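Local atomic coordinates of E1 (Kluyveromyces marxianus, PDB entry 3VX6), a protein that acts as an E1-like enzyme that activates the ubiquitin-like proteins ATG12 and ATG8 for conjugation in autophagy and cytoplasm-to-vacuole transport. Residues L113-D116 and L117-I121; F23-E26 and L27-K31. All coordinates share one frame; numbering follows the deposited sequence.

How the interactions relate
Both contacts are local, each formed between residues a few places apart in one continuous piece of chain. Interaction 2 comes first, in helix 21-33; interaction 1 follows, where the chain leaves helix 97-114 and makes a short 3-10 turn before strand 123-130. Their centres lie about 30 Å apart and their nearest atoms about 16 Å, so they do not touch. Strand 123-130 connects them: it starts just after interaction 1, and its residues Met125 and Ser127 pack under helix 21-33. That helix covers one mixed sheet, whereas the 3-10 turn sits against helix 215-225 and against strands 177-181 and 198-202 of the other sheet, so the two contacts serve different sheets of the ATG7 N-terminal region.

Interaction 1 (L113-D116 and L117-I121); sequences LEND and LNEII
Asp116 and Asn118 form an Asx turn at the start of the 3-10 segment 117-120, just past the end of helix 97-114. Asp116 OD1 accepts two bonds from the same residue. Asn118 N donates to Asp116 OD1 at 2.6 Å on its anti lone pair, with an N-H...O angle of 163°. Asn118 ND2 comes in to Asp116 OD1 at 2.7 Å on the syn side, well out of the carboxylate plane. The two side chains run side by side in the same direction, carboxylate and amide planes 36° apart. With CG opposite its own backbone N (chi1 -172°), Asp116 brings OD1 alongside Asn118. A backbone turn overlaps the Asx turn: Glu119 N donates to Asp116 O at 3.1 Å. Replacing Asp116 with an alanine removes OD1, and Asn118 N would probably be left without this acceptor, while the amide of Asn118 would lose one of the bonds that fix its rotation.

Asn115 and Glu119 are joined by a side-chain hydrogen bond. Asn115 ND2 donates to Glu119 OE2 at 3.0 Å, approaching from above the carboxylate plane. Their side chains cross at a slant, and the long, extended chain of Glu119 brings its carboxylate back beside the residue that precedes the turn.

One step out, Arg111 NH1 forms a salt bridge with the same oxygen, Glu119 OE2, and probably steadies its negative charge. On the inner side, Leu117 and Ile120 both pack on Ile218 of helix 215-225. Asn118 ND2, already bonded to Asp116 OD1, also bonds to Ile177 O, which ties the turn to strand 177-181.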
# COMPACT_ATOMS: atom_id res chain seq x y z
N LEU A 113 -1.22 -14.61 2.36
CA LEU A 113 -1.77 -15.87 2.82
C LEU A 113 -0.72 -16.91 3.17
O LEU A 113 -1.05 -18.02 3.59
CB LEU A 113 -2.79 -16.42 1.80
CG LEU A 113 -2.41 -16.58 0.33
CD1 LEU A 113 -1.53 -17.81 0.17
CD2 LEU A 113 -3.67 -16.72 -0.52
N GLU A 114 0.55 -16.57 3.03
CA GLU A 114 1.59 -17.52 3.39
C GLU A 114 2.57 -16.97 4.42
O GLU A 114 3.33 -17.73 5.01
CB GLU A 114 2.36 -18.02 2.15
CG GLU A 114 3.09 -16.94 1.36
CD GLU A 114 4.02 -17.50 0.27
OE1 GLU A 114 3.64 -18.50 -0.40
OE2 GLU A 114 5.12 -16.93 0.07
N ASN A 115 2.56 -15.66 4.65
CA ASN A 115 3.50 -15.07 5.60
C ASN A 115 2.88 -14.17 6.66
O ASN A 115 2.69 -14.57 7.80
CB ASN A 115 4.58 -14.28 4.85
CG ASN A 115 5.19 -15.07 3.70
OD1 ASN A 115 5.54 -16.24 3.85
ND2 ASN A 115 5.34 -14.42 2.54
N ASP A 116 2.59 -12.93 6.27
CA ASP A 116 2.03 -11.95 7.18
C ASP A 116 1.21 -11.00 6.33
O ASP A 116 1.53 -10.78 5.16
CB ASP A 116 3.18 -11.20 7.88
CG ASP A 116 2.70 -10.28 9.00
OD1 ASP A 116 1.95 -9.31 8.72
OD2 ASP A 116 3.08 -10.52 10.16
N LEU A 117 0.13 -10.46 6.90
CA LEU A 117 -0.69 -9.52 6.15
C LEU A 117 0.07 -8.23 5.87
O LEU A 117 -0.19 -7.55 4.88
CB LEU A 117 -1.98 -9.19 6.91
CG LEU A 117 -2.92 -10.35 7.20
CD1 LEU A 117 -4.22 -9.77 7.69
CD2 LEU A 117 -3.13 -11.19 5.96
N ASN A 118 1.01 -7.88 6.73
CA ASN A 118 1.76 -6.66 6.49
C ASN A 118 2.36 -6.70 5.10
O ASN A 118 2.54 -5.67 4.47
CB ASN A 118 2.89 -6.51 7.50
CG ASN A 118 2.41 -5.97 8.83
OD1 ASN A 118 2.16 -4.76 8.98
ND2 ASN A 118 2.26 -6.85 9.81
N GLU A 119 2.66 -7.89 4.62
CA GLU A 119 3.28 -8.02 3.30
C GLU A 119 2.38 -7.72 2.12
O GLU A 119 2.88 -7.56 1.01
CB GLU A 119 3.86 -9.42 3.13
CG GLU A 119 4.98 -9.72 4.08
CD GLU A 119 5.68 -11.02 3.73
OE1 GLU A 119 6.29 -11.60 4.64
OE2 GLU A 119 5.63 -11.44 2.55
N ILE A 120 1.08 -7.66 2.35
CA ILE A 120 0.16 -7.38 1.25
C ILE A 120 0.18 -5.91 0.86
O ILE A 120 -0.38 -5.53 -0.17
CB ILE A 120 -1.27 -7.77 1.61
CG1 ILE A 120 -1.77 -6.84 2.72
CG2 ILE A 120 -1.32 -9.23 2.02
CD1 ILE A 120 -3.10 -7.20 3.26
N ILE A 121 0.82 -5.10 1.69
CA ILE A 121 0.91 -3.67 1.45
C ILE A 121 2.26 -3.25 0.90
O ILE A 121 3.29 -3.52 1.49
CB ILE A 121 0.66 -2.86 2.74
CG1 ILE A 121 -0.81 -2.96 3.13
CG2 ILE A 121 1.09 -1.40 2.54
CD1 ILE A 121 -1.16 -2.16 4.35

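Interaction 2 (F23-E26 and L27-K31); sequences FFHE and LSRLK
Phe23 to Lys31 form about two and a half turns of helix 21-33, and four successive i to i+4 backbone bonds join the two segments. Leu27 N, Ser28 N, Arg29 N and Leu30 N donate to the carbonyls of Phe23, Phe24, His25 and Glu26; the last, Leu30 N to Glu26 O at 2.6 Å, is almost straight at 177°.

On the outer side, Glu26 and Arg29 form an i to i+3 salt bridge, OE1 to NH1 at 3.2 Å. The carboxylate oxygen lies at the edge of the guanidinium, in its plane, although the two flat groups are turned 65° apart. Glu26 bends at chi2 (61°), which folds its carboxylate back toward Arg29; the other oxygen, OE2, comes within 3.8 Å of Leu30 CG.

The inner side is mostly apolar. Leu27 CD2 meets the edge of the Phe24 ring at CD2, 3.7 Å away, the two side chains pointing the same way. Phe24 also meets Tyr138 edge-to-face, Phe23 stacks on Phe67, and Leu27 reaches Leu83 and Ser127. With Glu26 and Arg29 on one side and Phe23, Phe24 and Leu27 turned onto strands 78-86 and 123-130, this is an amphipathic helix packed on the face of a beta sheet.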
# COMPACT_ATOMS: atom_id res chain seq x y z
N PHE A 23 14.05 13.19 -5.67
CA PHE A 23 13.85 11.76 -5.90
C PHE A 23 14.31 11.41 -7.30
O PHE A 23 14.97 10.40 -7.51
CB PHE A 23 12.39 11.38 -5.76
CG PHE A 23 12.10 9.95 -6.13
CD1 PHE A 23 11.71 9.63 -7.42
CD2 PHE A 23 12.23 8.94 -5.19
CE1 PHE A 23 11.44 8.31 -7.77
CE2 PHE A 23 11.97 7.62 -5.52
CZ PHE A 23 11.57 7.30 -6.81
N PHE A 24 13.91 12.25 -8.25
CA PHE A 24 14.29 12.06 -9.64
C PHE A 24 15.73 12.49 -9.81
O PHE A 24 16.40 12.05 -10.74
CB PHE A 24 13.39 12.85 -10.56
CG PHE A 24 12.06 12.21 -10.76
CD1 PHE A 24 10.90 12.86 -10.39
CD2 PHE A 24 11.98 10.92 -11.27
CE1 PHE A 24 9.67 12.23 -10.53
CE2 PHE A 24 10.77 10.29 -11.41
CZ PHE A 24 9.62 10.94 -11.04
N HIS A 25 16.18 13.36 -8.92
CA HIS A 25 17.55 13.80 -8.96
C HIS A 25 18.31 12.57 -8.51
O HIS A 25 19.30 12.18 -9.12
CB HIS A 25 17.77 14.96 -7.98
CG HIS A 25 17.68 16.31 -8.62
ND1 HIS A 25 16.60 16.71 -9.38
CD2 HIS A 25 18.53 17.37 -8.60
CE1 HIS A 25 16.78 17.95 -9.79
NE2 HIS A 25 17.95 18.37 -9.33
N GLU A 26 17.82 11.94 -7.45
CA GLU A 26 18.46 10.74 -6.93
C GLU A 26 18.26 9.59 -7.91
O GLU A 26 19.17 8.79 -8.13
CB GLU A 26 17.88 10.38 -5.56
CG GLU A 26 18.50 9.14 -4.90
CD GLU A 26 19.99 9.26 -4.62
OE1 GLU A 26 20.58 10.33 -4.89
OE2 GLU A 26 20.58 8.28 -4.12
N LEU A 27 17.08 9.50 -8.51
CA LEU A 27 16.82 8.44 -9.47
C LEU A 27 17.83 8.65 -10.57
O LEU A 27 18.46 7.70 -11.03
CB LEU A 27 15.41 8.53 -10.05
CG LEU A 27 15.10 7.56 -11.20
CD1 LEU A 27 15.44 6.14 -10.78
CD2 LEU A 27 13.65 7.67 -11.59
N SER A 28 17.97 9.90 -11.00
CA SER A 28 18.91 10.23 -12.05
C SER A 28 20.29 9.76 -11.62
O SER A 28 20.95 9.02 -12.33
CB SER A 28 18.94 11.74 -12.29
OG SER A 28 17.70 12.20 -12.80
N ARG A 29 20.70 10.19 -10.43
CA ARG A 29 22.00 9.80 -9.90
C ARG A 29 22.12 8.27 -9.93
O ARG A 29 23.06 7.73 -10.51
CB ARG A 29 22.16 10.32 -8.46
CG ARG A 29 22.17 11.85 -8.34
CD ARG A 29 21.75 12.32 -6.95
NE ARG A 29 21.17 13.66 -6.98
CZ ARG A 29 20.37 14.17 -6.05
NH1 ARG A 29 20.03 13.44 -4.99
NH2 ARG A 29 19.89 15.40 -6.18
N LEU A 30 21.16 7.59 -9.31
CA LEU A 30 21.19 6.13 -9.28
C LEU A 30 21.15 5.50 -10.66
O LEU A 30 21.84 4.51 -10.91
CB LEU A 30 20.03 5.60 -8.44
CG LEU A 30 20.19 5.72 -6.92
CD1 LEU A 30 18.90 5.27 -6.26
CD2 LEU A 30 21.35 4.88 -6.44
N LYS A 31 20.35 6.07 -11.56
CA LYS A 31 20.26 5.54 -12.92
C LYS A 31 21.56 5.87 -13.63
O LYS A 31 21.84 5.35 -14.72
CB LYS A 31 19.10 6.16 -13.70
CG LYS A 31 18.96 5.59 -15.11
CD LYS A 31 17.92 6.32 -15.92
CE LYS A 31 17.81 5.71 -17.32
NZ LYS A 31 16.83 6.44 -18.17